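Local coordinates for DNA repair and telomere maintenance protein nbs1 (Schizosaccharomyces pombe, PDB 3I0N) that recognises phosphorylated partner proteins through its FHA and BRCT domains and, within the MRN complex, serves as an adaptor in DNA double-strand break repair, at residues I118-P123 against H150-R155; S159-G164 against D213-S218; H242-L247 against L292-L297. All coordinates share one frame; numbering follows the deposited sequence.

Contact 1. Residues I118-P123 against H150-R155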
ATOM      1  N   ILE A 118      -2.145  -3.707  -0.184  1.00 35.13           N
ATOM      2  CA  ILE A 118      -2.481  -2.563   0.649  1.00 34.55           C
ATOM      3  C   ILE A 118      -2.067  -2.723   2.109  1.00 34.30           C
ATOM      4  O   ILE A 118      -2.489  -3.659   2.805  1.00 33.80           O
ATOM      5  CB  ILE A 118      -3.957  -2.172   0.503  1.00 34.66           C
ATOM      6  CG1 ILE A 118      -4.240  -1.761  -0.948  1.00 34.52           C
ATOM      7  CG2 ILE A 118      -4.305  -1.041   1.448  1.00 34.50           C
ATOM      8  CD1 ILE A 118      -5.715  -1.508  -1.276  1.00 34.03           C
ATOM      9  N   GLN A 119      -1.220  -1.792   2.553  1.00 33.56           N
ATOM     10  CA  GLN A 119      -0.805  -1.724   3.937  1.00 32.94           C
ATOM     11  C   GLN A 119      -1.726  -0.785   4.722  1.00 32.69           C
ATOM     12  O   GLN A 119      -2.091   0.293   4.248  1.00 32.23           O
ATOM     13  CB  GLN A 119       0.664  -1.285   4.048  1.00 32.62           C
ATOM     14  CG  GLN A 119       1.193  -1.222   5.492  1.00 33.02           C
ATOM     15  CD  GLN A 119       2.695  -1.021   5.572  1.00 34.75           C
ATOM     16  OE1 GLN A 119       3.344  -0.666   4.590  1.00 36.27           O
ATOM     17  NE2 GLN A 119       3.259  -1.266   6.750  1.00 34.22           N
ATOM     18  N   PHE A 120      -2.095  -1.208   5.925  1.00 32.59           N
ATOM     19  CA  PHE A 120      -2.942  -0.400   6.801  1.00 32.86           C
ATOM     20  C   PHE A 120      -2.144   0.211   7.952  1.00 32.86           C
ATOM     21  O   PHE A 120      -1.170  -0.370   8.417  1.00 33.42           O
ATOM     22  CB  PHE A 120      -4.120  -1.229   7.315  1.00 32.72           C
ATOM     23  CG  PHE A 120      -5.203  -1.428   6.288  1.00 32.89           C
ATOM     24  CD1 PHE A 120      -5.035  -2.337   5.241  1.00 33.34           C
ATOM     25  CD2 PHE A 120      -6.380  -0.699   6.353  1.00 31.60           C
ATOM     26  CE1 PHE A 120      -6.035  -2.508   4.281  1.00 33.15           C
ATOM     27  CE2 PHE A 120      -7.381  -0.872   5.409  1.00 32.20           C
ATOM     28  CZ  PHE A 120      -7.206  -1.775   4.366  1.00 31.57           C
ATOM     29  N   ASP A 121      -2.553   1.397   8.382  1.00 32.95           N
ATOM     30  CA  ASP A 121      -1.884   2.143   9.452  1.00 32.68           C
ATOM     31  C   ASP A 121      -2.061   1.456  10.817  1.00 32.30           C
ATOM     32  O   ASP A 121      -1.156   1.487  11.659  1.00 31.63           O
ATOM     33  CB  ASP A 121      -2.469   3.556   9.487  1.00 32.92           C
ATOM     34  CG  ASP A 121      -1.544   4.587  10.138  1.00 35.35           C
ATOM     35  OD1 ASP A 121      -0.484   4.243  10.709  1.00 35.23           O
ATOM     36  OD2 ASP A 121      -1.910   5.786  10.076  1.00 39.06           O
ATOM     37  N   ASN A 122      -3.227   0.832  11.025  1.00 31.66           N
ATOM     38  CA  ASN A 122      -3.551   0.186  12.291  1.00 31.18           C
ATOM     39  C   ASN A 122      -4.469  -1.055  12.161  1.00 30.66           C
ATOM     40  O   ASN A 122      -5.101  -1.250  11.119  1.00 30.37           O
ATOM     41  CB  ASN A 122      -4.067   1.208  13.324  1.00 30.94           C
ATOM     42  CG  ASN A 122      -5.367   1.884  12.906  1.00 32.10           C
ATOM     43  OD1 ASN A 122      -5.404   3.101  12.729  1.00 34.65           O
ATOM     44  ND2 ASN A 122      -6.440   1.110  12.772  1.00 30.98           N
ATOM     45  N   PRO A 123      -4.505  -1.907  13.209  1.00 30.03           N
ATOM     46  CA  PRO A 123      -5.272  -3.165  13.206  1.00 29.80           C
ATOM     47  C   PRO A 123      -6.778  -2.965  13.127  1.00 30.01           C
ATOM     48  O   PRO A 123      -7.476  -3.830  12.598  1.00 30.13           O
ATOM     49  CB  PRO A 123      -4.914  -3.816  14.549  1.00 29.48           C
ATOM     50  CG  PRO A 123      -3.702  -3.103  15.041  1.00 29.86           C
ATOM     51  CD  PRO A 123      -3.733  -1.733  14.454  1.00 29.83           C
ATOM     52  N   HIS A 150       0.188   0.522  -1.957  1.00 35.22           N
ATOM     53  CA  HIS A 150      -0.638   1.555  -1.344  1.00 35.36           C
ATOM     54  C   HIS A 150      -0.640   1.448   0.176  1.00 35.61           C
ATOM     55  O   HIS A 150      -0.561   0.350   0.747  1.00 35.85           O
ATOM     56  CB  HIS A 150      -2.073   1.484  -1.884  1.00 35.26           C
ATOM     57  CG  HIS A 150      -2.152   1.620  -3.369  1.00 35.56           C
ATOM     58  ND1 HIS A 150      -1.954   0.557  -4.224  1.00 36.20           N
ATOM     59  CD2 HIS A 150      -2.356   2.702  -4.154  1.00 35.83           C
ATOM     60  CE1 HIS A 150      -2.050   0.975  -5.472  1.00 36.61           C
ATOM     61  NE2 HIS A 150      -2.291   2.275  -5.458  1.00 36.64           N
ATOM     62  N   PHE A 151      -0.725   2.599   0.824  1.00 35.59           N
ATOM     63  CA  PHE A 151      -0.764   2.670   2.273  1.00 35.57           C
ATOM     64  C   PHE A 151      -2.040   3.399   2.661  1.00 35.62           C
ATOM     65  O   PHE A 151      -2.291   4.489   2.160  1.00 35.59           O
ATOM     66  CB  PHE A 151       0.473   3.409   2.813  1.00 35.35           C
ATOM     67  CG  PHE A 151       0.496   3.540   4.310  1.00 34.88           C
ATOM     68  CD1 PHE A 151       1.093   2.561   5.094  1.00 35.15           C
ATOM     69  CD2 PHE A 151      -0.100   4.636   4.940  1.00 33.58           C
ATOM     70  CE1 PHE A 151       1.110   2.675   6.494  1.00 34.62           C
ATOM     71  CE2 PHE A 151      -0.097   4.750   6.317  1.00 33.18           C
ATOM     72  CZ  PHE A 151       0.518   3.777   7.098  1.00 34.19           C
ATOM     73  N   VAL A 152      -2.854   2.787   3.523  1.00 35.93           N
ATOM     74  CA  VAL A 152      -4.079   3.436   4.006  1.00 36.43           C
ATOM     75  C   VAL A 152      -3.777   4.202   5.288  1.00 37.00           C
ATOM     76  O   VAL A 152      -3.397   3.607   6.291  1.00 36.77           O
ATOM     77  CB  VAL A 152      -5.247   2.437   4.269  1.00 36.26           C
ATOM     78  CG1 VAL A 152      -6.534   3.195   4.626  1.00 35.77           C
ATOM     79  CG2 VAL A 152      -5.497   1.559   3.075  1.00 35.55           C
ATOM     80  N   MET A 153      -3.937   5.520   5.237  1.00 38.28           N
ATOM     81  CA  MET A 153      -3.715   6.366   6.403  1.00 39.71           C
ATOM     82  C   MET A 153      -4.938   6.420   7.315  1.00 41.06           C
ATOM     83  O   MET A 153      -6.081   6.340   6.857  1.00 41.06           O
ATOM     84  CB  MET A 153      -3.289   7.782   5.994  1.00 39.46           C
ATOM     85  CG  MET A 153      -4.365   8.615   5.299  1.00 38.89           C
ATOM     86  SD  MET A 153      -3.877  10.332   5.025  1.00 39.11           S
ATOM     87  CE  MET A 153      -4.039  11.047   6.663  1.00 37.74           C
ATOM     88  N   ASN A 154      -4.682   6.547   8.609  1.00 42.93           N
ATOM     89  CA  ASN A 154      -5.722   6.834   9.573  1.00 44.59           C
ATOM     90  C   ASN A 154      -6.152   8.285   9.375  1.00 45.72           C
ATOM     91  O   ASN A 154      -5.394   9.213   9.684  1.00 45.95           O
ATOM     92  CB  ASN A 154      -5.184   6.599  10.993  1.00 44.85           C
ATOM     93  CG  ASN A 154      -6.258   6.704  12.068  1.00 45.34           C
ATOM     94  OD1 ASN A 154      -7.455   6.584  11.794  1.00 46.40           O
ATOM     95  ND2 ASN A 154      -5.825   6.921  13.306  1.00 46.17           N
ATOM     96  N   ARG A 155      -7.349   8.478   8.821  1.00 47.13           N
ATOM     97  CA  ARG A 155      -7.895   9.822   8.613  1.00 48.40           C
ATOM     98  C   ARG A 155      -8.819  10.157   9.766  1.00 49.11           C
ATOM     99  O   ARG A 155     -10.041  10.262   9.610  1.00 49.69           O
ATOM    100  CB  ARG A 155      -8.596   9.971   7.247  1.00 48.61           C
ATOM    101  CG  ARG A 155      -9.781   9.044   7.011  1.00 49.62           C
ATOM    102  CD  ARG A 155     -10.580   9.423   5.778  1.00 51.34           C
ATOM    103  NE  ARG A 155     -11.468  10.558   6.029  1.00 53.03           N
ATOM    104  CZ  ARG A 155     -12.665  10.725   5.466  1.00 53.80           C
ATOM    105  NH1 ARG A 155     -13.144   9.819   4.617  1.00 54.39           N
ATOM    106  NH2 ARG A 155     -13.391  11.797   5.761  1.00 53.83           N
TER
HETATM  107  O   HOH W   1      -2.392   9.206   9.859  1.00 35.63           O
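Phe120 and Val152 project alongside each other from paired positions of parallel strands 118-120 and 150-152, central to the four-stranded sheet of the first BRCT domain. Val152 CG2 sits over one face of the Phe120 ring, 3.9 Å from its centroid, in a CH-pi contact, and is also tight against Ile118 CG2, at 3.3 Å. Helices 123-134 and 178-186 cover this face. The backbones are joined by Gln119 N to His150 O and by Val152 N to Gln119 O, the second at 2.7 Å and nearly straight. On the other face, Phe151 keeps CG anti to its backbone N (chi1 179°), and the ring leans across to strand 118-120, where Gln119 CD lies at its edge. The Gln119 amide, turned 70° from the ring plane, is hydrogen-bonded through NE2 to Leu142 O and Asp144 OD1. Phe151 CZ reaches Asp121 CA at 3.7 Å. A serine in place of Phe151 would probably open a gap between Gln119, Asp121 and helix 163-169, leaving the Gln119 chain without its packing partner. Asp121 OD2, in a probable hydrogen bond with Thr162 OG1, takes the backbone NH of Asn154 on its anti lone pair, N to OD2 3.2 Å.

Contact 2. Residues S159-G164 against D213-S218; sequences SSITVG and DQFPSS
Ile161 lays its side chain along the aliphatic part of Gln214, the two chains running in opposing senses. The closest approach is from the branch methyl, Ile161 CG2, to Gln214 CG at 3.5 Å, and Ile161 CG1 rests on the same carbon from 3.8 Å. Gln214 can lie alongside because its chain is bent at chi2 (88°), which carries the amide back past Ile161 toward the backbone of Ser159 and Ser160, where Gln214 CD comes within 3.8 Å of Ser160 CA. The CG1-CD1 arm of Ile161 runs on to Phe215. CG1 stands between the backbone N and the carbonyl carbon (chi1 60°), and with the chain extended from there CD1 arrives over one face of the Phe215 ring, 4.2 Å from the centroid and offset toward the rim, a CH-pi contact. Ile161 CD1 also passes 3.7 Å from Gln214 O, a carbonyl that is hydrogen-bonded to the indole NE1 of Trp298. Phe215 is held from elsewhere too, its ring meeting Phe169 of helix 163-169 edge-to-face. Within 159-164 the Ser160 hydroxyl donates to Ile161 O, with Ser160 OG 3.0 Å from that oxygen, just before the N-cap residue Thr162. The contact thus joins the approach to helix 163-169 of the first BRCT domain to the linker that runs on to the second, and with Trp298 from the second repeat it belongs to the inter-repeat packing characteristic of tandem BRCT domains.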
ATOM      1  N   SER A 159      -6.364  15.118  14.538  1.00 46.10           N
ATOM      2  CA  SER A 159      -5.030  15.130  15.152  1.00 45.08           C
ATOM      3  C   SER A 159      -3.916  14.908  14.112  1.00 44.13           C
ATOM      4  O   SER A 159      -4.204  14.566  12.950  1.00 44.36           O
ATOM      5  CB  SER A 159      -4.946  14.065  16.254  1.00 45.28           C
ATOM      6  OG  SER A 159      -3.917  14.363  17.185  1.00 46.20           O
ATOM      7  N   SER A 160      -2.659  15.109  14.531  1.00 42.26           N
ATOM      8  CA  SER A 160      -1.473  14.853  13.694  1.00 40.29           C
ATOM      9  C   SER A 160      -1.498  13.479  13.019  1.00 38.75           C
ATOM     10  O   SER A 160      -2.023  12.513  13.576  1.00 38.74           O
ATOM     11  CB  SER A 160      -0.190  15.000  14.531  1.00 40.47           C
ATOM     12  OG  SER A 160       0.945  14.433  13.878  1.00 40.65           O
ATOM     13  N   ILE A 161      -0.927  13.391  11.819  1.00 36.94           N
ATOM     14  CA  ILE A 161      -0.803  12.104  11.133  1.00 34.93           C
ATOM     15  C   ILE A 161       0.182  11.202  11.878  1.00 33.77           C
ATOM     16  O   ILE A 161       1.058  11.690  12.596  1.00 33.43           O
ATOM     17  CB  ILE A 161      -0.416  12.242   9.630  1.00 34.92           C
ATOM     18  CG1 ILE A 161       0.938  12.947   9.459  1.00 34.75           C
ATOM     19  CG2 ILE A 161      -1.537  12.929   8.848  1.00 34.53           C
ATOM     20  CD1 ILE A 161       1.565  12.795   8.067  1.00 33.14           C
ATOM     21  N   THR A 162       0.016   9.893  11.714  1.00 32.37           N
ATOM     22  CA  THR A 162       0.842   8.899  12.403  1.00 31.38           C
ATOM     23  C   THR A 162       2.248   8.805  11.818  1.00 31.14           C
ATOM     24  O   THR A 162       2.488   9.223  10.687  1.00 30.67           O
ATOM     25  CB  THR A 162       0.201   7.490  12.372  1.00 31.20           C
ATOM     26  OG1 THR A 162       0.184   6.995  11.022  1.00 30.64           O
ATOM     27  CG2 THR A 162      -1.225   7.530  12.936  1.00 30.31           C
ATOM     28  N   VAL A 163       3.166   8.241  12.604  1.00 31.17           N
ATOM     29  CA  VAL A 163       4.538   7.990  12.162  1.00 31.13           C
ATOM     30  C   VAL A 163       4.564   7.061  10.952  1.00 30.74           C
ATOM     31  O   VAL A 163       5.419   7.219  10.075  1.00 31.15           O
ATOM     32  CB  VAL A 163       5.433   7.423  13.302  1.00 31.59           C
ATOM     33  CG1 VAL A 163       6.870   7.229  12.815  1.00 31.31           C
ATOM     34  CG2 VAL A 163       5.424   8.357  14.507  1.00 30.85           C
ATOM     35  N   GLY A 164       3.621   6.121  10.893  1.00 30.41           N
ATOM     36  CA  GLY A 164       3.448   5.253   9.715  1.00 30.28           C
ATOM     37  C   GLY A 164       3.071   5.992   8.433  1.00 30.50           C
ATOM     38  O   GLY A 164       3.520   5.634   7.342  1.00 30.41           O
ATOM     39  N   ASP A 213      -1.765  21.006   5.725  1.00 42.58           N
ATOM     40  CA  ASP A 213      -0.587  21.416   6.489  1.00 42.30           C
ATOM     41  C   ASP A 213       0.022  20.284   7.331  1.00 41.88           C
ATOM     42  O   ASP A 213       0.891  20.526   8.172  1.00 41.86           O
ATOM     43  CB  ASP A 213      -0.889  22.655   7.352  1.00 42.55           C
ATOM     44  CG  ASP A 213      -2.081  22.463   8.287  1.00 43.01           C
ATOM     45  OD1 ASP A 213      -2.582  23.487   8.802  1.00 43.94           O
ATOM     46  OD2 ASP A 213      -2.519  21.312   8.515  1.00 43.13           O
ATOM     47  N   GLN A 214      -0.438  19.059   7.103  1.00 41.26           N
ATOM     48  CA  GLN A 214       0.097  17.897   7.800  1.00 40.89           C
ATOM     49  C   GLN A 214       1.163  17.233   6.929  1.00 40.40           C
ATOM     50  O   GLN A 214       1.967  16.418   7.405  1.00 40.28           O
ATOM     51  CB  GLN A 214      -1.026  16.909   8.132  1.00 41.13           C
ATOM     52  CG  GLN A 214      -0.907  16.261   9.513  1.00 42.39           C
ATOM     53  CD  GLN A 214      -1.564  17.075  10.606  1.00 43.32           C
ATOM     54  OE1 GLN A 214      -2.692  16.793  11.011  1.00 44.35           O
ATOM     55  NE2 GLN A 214      -0.869  18.100  11.079  1.00 44.25           N
ATOM     56  N   PHE A 215       1.153  17.595   5.648  1.00 39.60           N
ATOM     57  CA  PHE A 215       2.087  17.067   4.669  1.00 39.00           C
ATOM     58  C   PHE A 215       2.975  18.177   4.119  1.00 39.05           C
ATOM     59  O   PHE A 215       2.479  19.246   3.748  1.00 38.83           O
ATOM     60  CB  PHE A 215       1.343  16.374   3.521  1.00 38.64           C
ATOM     61  CG  PHE A 215       0.704  15.060   3.911  1.00 37.98           C
ATOM     62  CD1 PHE A 215       1.414  13.863   3.801  1.00 36.68           C
ATOM     63  CD2 PHE A 215      -0.601  15.019   4.392  1.00 36.18           C
ATOM     64  CE1 PHE A 215       0.832  12.657   4.162  1.00 35.97           C
ATOM     65  CE2 PHE A 215      -1.188  13.810   4.758  1.00 35.48           C
ATOM     66  CZ  PHE A 215      -0.474  12.629   4.637  1.00 35.61           C
ATOM     67  N   PRO A 216       4.298  17.929   4.075  1.00 38.99           N
ATOM     68  CA  PRO A 216       5.222  18.845   3.416  1.00 38.90           C
ATOM     69  C   PRO A 216       4.937  18.936   1.922  1.00 38.67           C
ATOM     70  O   PRO A 216       4.241  18.080   1.372  1.00 38.53           O
ATOM     71  CB  PRO A 216       6.591  18.204   3.667  1.00 38.93           C
ATOM     72  CG  PRO A 216       6.403  17.408   4.923  1.00 39.13           C
ATOM     73  CD  PRO A 216       5.014  16.856   4.791  1.00 38.99           C
ATOM     74  N   SER A 217       5.471  19.983   1.296  1.00 38.69           N
ATOM     75  CA  SER A 217       5.310  20.250  -0.132  1.00 38.69           C
ATOM     76  C   SER A 217       5.616  19.036  -1.002  1.00 38.50           C
ATOM     77  O   SER A 217       4.875  18.746  -1.941  1.00 38.34           O
ATOM     78  CB  SER A 217       6.192  21.429  -0.552  1.00 38.80           C
ATOM     79  OG  SER A 217       5.631  22.659  -0.124  1.00 39.30           O
ATOM     80  N   SER A 218       6.706  18.338  -0.683  1.00 38.29           N
ATOM     81  CA  SER A 218       7.077  17.114  -1.387  1.00 38.24           C
ATOM     82  C   SER A 218       7.817  16.158  -0.457  1.00 37.79           C
ATOM     83  O   SER A 218       8.475  16.611   0.484  1.00 37.99           O
ATOM     84  CB  SER A 218       7.941  17.433  -2.615  1.00 38.36           C
ATOM     85  OG  SER A 218       9.288  17.711  -2.255  1.00 38.96           O
TER

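Contact 3. Residues H242-L247 against L292-L297; sequences HLLELL and LTIEQL
A chi1 of 170° swings Leu243 CG away from the backbone N, and Ile294 likewise points its CG2 branch away from its own N, with CG1 beside that N (chi1 -51°) and a chi2 of -75° turning CD1 toward Leu244; two methyls of the isoleucine meet two leucines of the opposing helix. This is helix-to-helix packing inside the second BRCT domain, between residues 242-247, toward the C-terminal end of helix 238-246, and helix 294-297. The side chains of Leu243 and Ile294 pass flank to flank, head to tail, CD2 of the leucine 4.0 Å from CG2 of the isoleucine. Leu244 instead crosses Ile294 at a slant, its CD1 3.8 Å from Ile294 CD1. One turn on, Leu297 CD2 comes within 4.1 Å of Leu244 CG and stands 4.5 Å from Leu247 CD1, at the margin of contact. All five side chains are buried and the interface is wholly apolar. Val272 of strand 270-272 and Met233 of strand 230-233 pack against Ile294 and Leu244, whereas Met166 of the first repeat touches Leu243 and Ile294. The helix carrying Ile294 and Leu297 is started by a capping box: Thr293 OG1 accepts from Gln296 N, and Thr293 N donates in return to Gln296 OE1 at 3.1 Å.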
ATOM      1  N   HIS A 242      13.435   4.310  10.941  1.00 36.58           N
ATOM      2  CA  HIS A 242      13.531   4.400   9.479  1.00 36.04           C
ATOM      3  C   HIS A 242      13.209   5.795   8.937  1.00 35.64           C
ATOM      4  O   HIS A 242      13.844   6.261   7.992  1.00 35.64           O
ATOM      5  CB  HIS A 242      12.610   3.381   8.806  1.00 36.22           C
ATOM      6  CG  HIS A 242      12.947   1.950   9.092  1.00 36.98           C
ATOM      7  ND1 HIS A 242      14.189   1.543   9.534  1.00 37.90           N
ATOM      8  CD2 HIS A 242      12.205   0.824   8.970  1.00 37.25           C
ATOM      9  CE1 HIS A 242      14.190   0.231   9.688  1.00 38.13           C
ATOM     10  NE2 HIS A 242      12.998  -0.230   9.350  1.00 38.05           N
ATOM     11  N   LEU A 243      12.220   6.453   9.535  1.00 35.04           N
ATOM     12  CA  LEU A 243      11.797   7.776   9.097  1.00 34.50           C
ATOM     13  C   LEU A 243      12.895   8.800   9.348  1.00 34.17           C
ATOM     14  O   LEU A 243      13.221   9.604   8.473  1.00 34.16           O
ATOM     15  CB  LEU A 243      10.509   8.197   9.826  1.00 34.38           C
ATOM     16  CG  LEU A 243      10.013   9.640   9.682  1.00 34.43           C
ATOM     17  CD1 LEU A 243       9.279   9.842   8.365  1.00 34.80           C
ATOM     18  CD2 LEU A 243       9.097   9.988  10.831  1.00 34.84           C
ATOM     19  N   LEU A 244      13.453   8.773  10.554  1.00 33.77           N
ATOM     20  CA  LEU A 244      14.507   9.712  10.927  1.00 33.57           C
ATOM     21  C   LEU A 244      15.780   9.476  10.108  1.00 33.10           C
ATOM     22  O   LEU A 244      16.532  10.413   9.841  1.00 32.74           O
ATOM     23  CB  LEU A 244      14.751   9.688  12.447  1.00 33.67           C
ATOM     24  CG  LEU A 244      13.864  10.685  13.222  1.00 34.17           C
ATOM     25  CD1 LEU A 244      12.368  10.392  13.136  1.00 34.60           C
ATOM     26  CD2 LEU A 244      14.287  10.796  14.670  1.00 35.82           C
ATOM     27  N   GLU A 245      15.983   8.228   9.684  1.00 32.81           N
ATOM     28  CA  GLU A 245      17.078   7.863   8.780  1.00 32.80           C
ATOM     29  C   GLU A 245      16.900   8.466   7.387  1.00 32.38           C
ATOM     30  O   GLU A 245      17.877   8.905   6.777  1.00 32.00           O
ATOM     31  CB  GLU A 245      17.230   6.339   8.677  1.00 32.96           C
ATOM     32  CG  GLU A 245      18.033   5.714   9.813  1.00 34.10           C
ATOM     33  CD  GLU A 245      18.034   4.194   9.797  1.00 36.51           C
ATOM     34  OE1 GLU A 245      17.318   3.585   8.968  1.00 37.51           O
ATOM     35  OE2 GLU A 245      18.764   3.600  10.621  1.00 37.82           O
ATOM     36  N   LEU A 246      15.661   8.484   6.896  1.00 31.82           N
ATOM     37  CA  LEU A 246      15.354   9.066   5.586  1.00 31.73           C
ATOM     38  C   LEU A 246      15.529  10.578   5.591  1.00 31.85           C
ATOM     39  O   LEU A 246      15.787  11.176   4.553  1.00 31.63           O
ATOM     40  CB  LEU A 246      13.943   8.688   5.107  1.00 31.24           C
ATOM     41  CG  LEU A 246      13.730   7.282   4.532  1.00 31.15           C
ATOM     42  CD1 LEU A 246      12.266   7.070   4.204  1.00 30.28           C
ATOM     43  CD2 LEU A 246      14.604   6.990   3.298  1.00 30.03           C
ATOM     44  N   LEU A 247      15.383  11.189   6.763  1.00 32.29           N
ATOM     45  CA  LEU A 247      15.668  12.614   6.922  1.00 32.73           C
ATOM     46  C   LEU A 247      17.175  12.868   6.939  1.00 32.87           C
ATOM     47  O   LEU A 247      17.615  14.008   6.858  1.00 33.24           O
ATOM     48  CB  LEU A 247      14.987  13.180   8.186  1.00 32.87           C
ATOM     49  CG  LEU A 247      13.448  13.157   8.205  1.00 32.43           C
ATOM     50  CD1 LEU A 247      12.904  13.424   9.600  1.00 32.19           C
ATOM     51  CD2 LEU A 247      12.859  14.147   7.213  1.00 32.30           C
ATOM     52  N   LEU A 292      12.356  16.788  21.860  1.00 35.58           N
ATOM     53  CA  LEU A 292      11.060  16.873  21.173  1.00 35.28           C
ATOM     54  C   LEU A 292      10.482  15.520  20.746  1.00 34.96           C
ATOM     55  O   LEU A 292      11.170  14.495  20.765  1.00 34.70           O
ATOM     56  CB  LEU A 292      11.124  17.817  19.961  1.00 35.37           C
ATOM     57  CG  LEU A 292      12.232  17.784  18.897  1.00 35.94           C
ATOM     58  CD1 LEU A 292      12.742  16.397  18.543  1.00 36.24           C
ATOM     59  CD2 LEU A 292      11.726  18.486  17.651  1.00 35.91           C
ATOM     60  N   THR A 293       9.212  15.532  20.353  1.00 34.52           N
ATOM     61  CA  THR A 293       8.543  14.331  19.869  1.00 34.18           C
ATOM     62  C   THR A 293       8.684  14.224  18.349  1.00 34.21           C
ATOM     63  O   THR A 293       9.146  15.167  17.701  1.00 33.91           O
ATOM     64  CB  THR A 293       7.048  14.318  20.277  1.00 33.85           C
ATOM     65  OG1 THR A 293       6.383  15.451  19.710  1.00 33.23           O
ATOM     66  CG2 THR A 293       6.904  14.367  21.788  1.00 33.34           C
ATOM     67  N   ILE A 294       8.293  13.076  17.794  1.00 34.37           N
ATOM     68  CA  ILE A 294       8.241  12.878  16.341  1.00 34.75           C
ATOM     69  C   ILE A 294       7.257  13.851  15.697  1.00 34.62           C
ATOM     70  O   ILE A 294       7.531  14.404  14.624  1.00 34.37           O
ATOM     71  CB  ILE A 294       7.828  11.430  15.952  1.00 35.05           C
ATOM     72  CG1 ILE A 294       8.691  10.400  16.680  1.00 35.29           C
ATOM     73  CG2 ILE A 294       7.949  11.215  14.422  1.00 35.36           C
ATOM     74  CD1 ILE A 294      10.079  10.296  16.110  1.00 35.83           C
ATOM     75  N   GLU A 295       6.121  14.048  16.365  1.00 34.44           N
ATOM     76  CA  GLU A 295       5.090  14.974  15.913  1.00 34.86           C
ATOM     77  C   GLU A 295       5.676  16.370  15.741  1.00 34.40           C
ATOM     78  O   GLU A 295       5.477  17.010  14.707  1.00 34.36           O
ATOM     79  CB  GLU A 295       3.922  15.017  16.902  1.00 35.03           C
ATOM     80  CG  GLU A 295       3.055  13.759  16.921  1.00 38.20           C
ATOM     81  CD  GLU A 295       3.721  12.563  17.610  1.00 41.43           C
ATOM     82  OE1 GLU A 295       4.479  12.767  18.590  1.00 41.78           O
ATOM     83  OE2 GLU A 295       3.471  11.414  17.168  1.00 42.40           O
ATOM     84  N   GLN A 296       6.404  16.826  16.760  1.00 33.89           N
ATOM     85  CA  GLN A 296       7.027  18.150  16.745  1.00 33.54           C
ATOM     86  C   GLN A 296       8.142  18.250  15.704  1.00 32.98           C
ATOM     87  O   GLN A 296       8.254  19.265  15.024  1.00 33.07           O
ATOM     88  CB  GLN A 296       7.523  18.553  18.145  1.00 33.33           C
ATOM     89  CG  GLN A 296       6.406  18.682  19.180  1.00 33.27           C
ATOM     90  CD  GLN A 296       6.920  18.903  20.592  1.00 33.48           C
ATOM     91  OE1 GLN A 296       7.878  18.265  21.031  1.00 33.64           O
ATOM     92  NE2 GLN A 296       6.280  19.812  21.313  1.00 33.27           N
ATOM     93  N   LEU A 297       8.949  17.198  15.576  1.00 32.67           N
ATOM     94  CA  LEU A 297       9.989  17.153  14.539  1.00 32.56           C
ATOM     95  C   LEU A 297       9.384  17.215  13.135  1.00 32.47           C
ATOM     96  O   LEU A 297       9.897  17.924  12.258  1.00 32.62           O
ATOM     97  CB  LEU A 297      10.890  15.918  14.682  1.00 32.34           C
ATOM     98  CG  LEU A 297      12.071  15.827  13.691  1.00 32.76           C
ATOM     99  CD1 LEU A 297      12.981  17.066  13.730  1.00 31.49           C
ATOM    100  CD2 LEU A 297      12.897  14.566  13.902  1.00 32.60           C
TER

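How the contacts relate
The three contacts follow one another along the chain and run from the sheet of the first BRCT repeat into the second. Contacts 1 and 2, with centres about 14 Å apart, are joined by the probable hydrogen bond between Thr162 OG1 and Asp121 OD2, at 2.6 Å, and by Met153, whose CE packs on Ile161 CG2 at 3.8 Å. Contact 2 in turn meets contact 3, about 11 Å away between centres: Val163 sets CG2 against Ile294 CG2 at 3.8 Å and CG1 near Leu243 CD2. Contacts 1 and 3 do not touch, their nearest atoms being about 9 Å apart. Residues 159-164 bridge them, Ile161 and Thr162 meeting contact 1 and Val163 meeting contact 3.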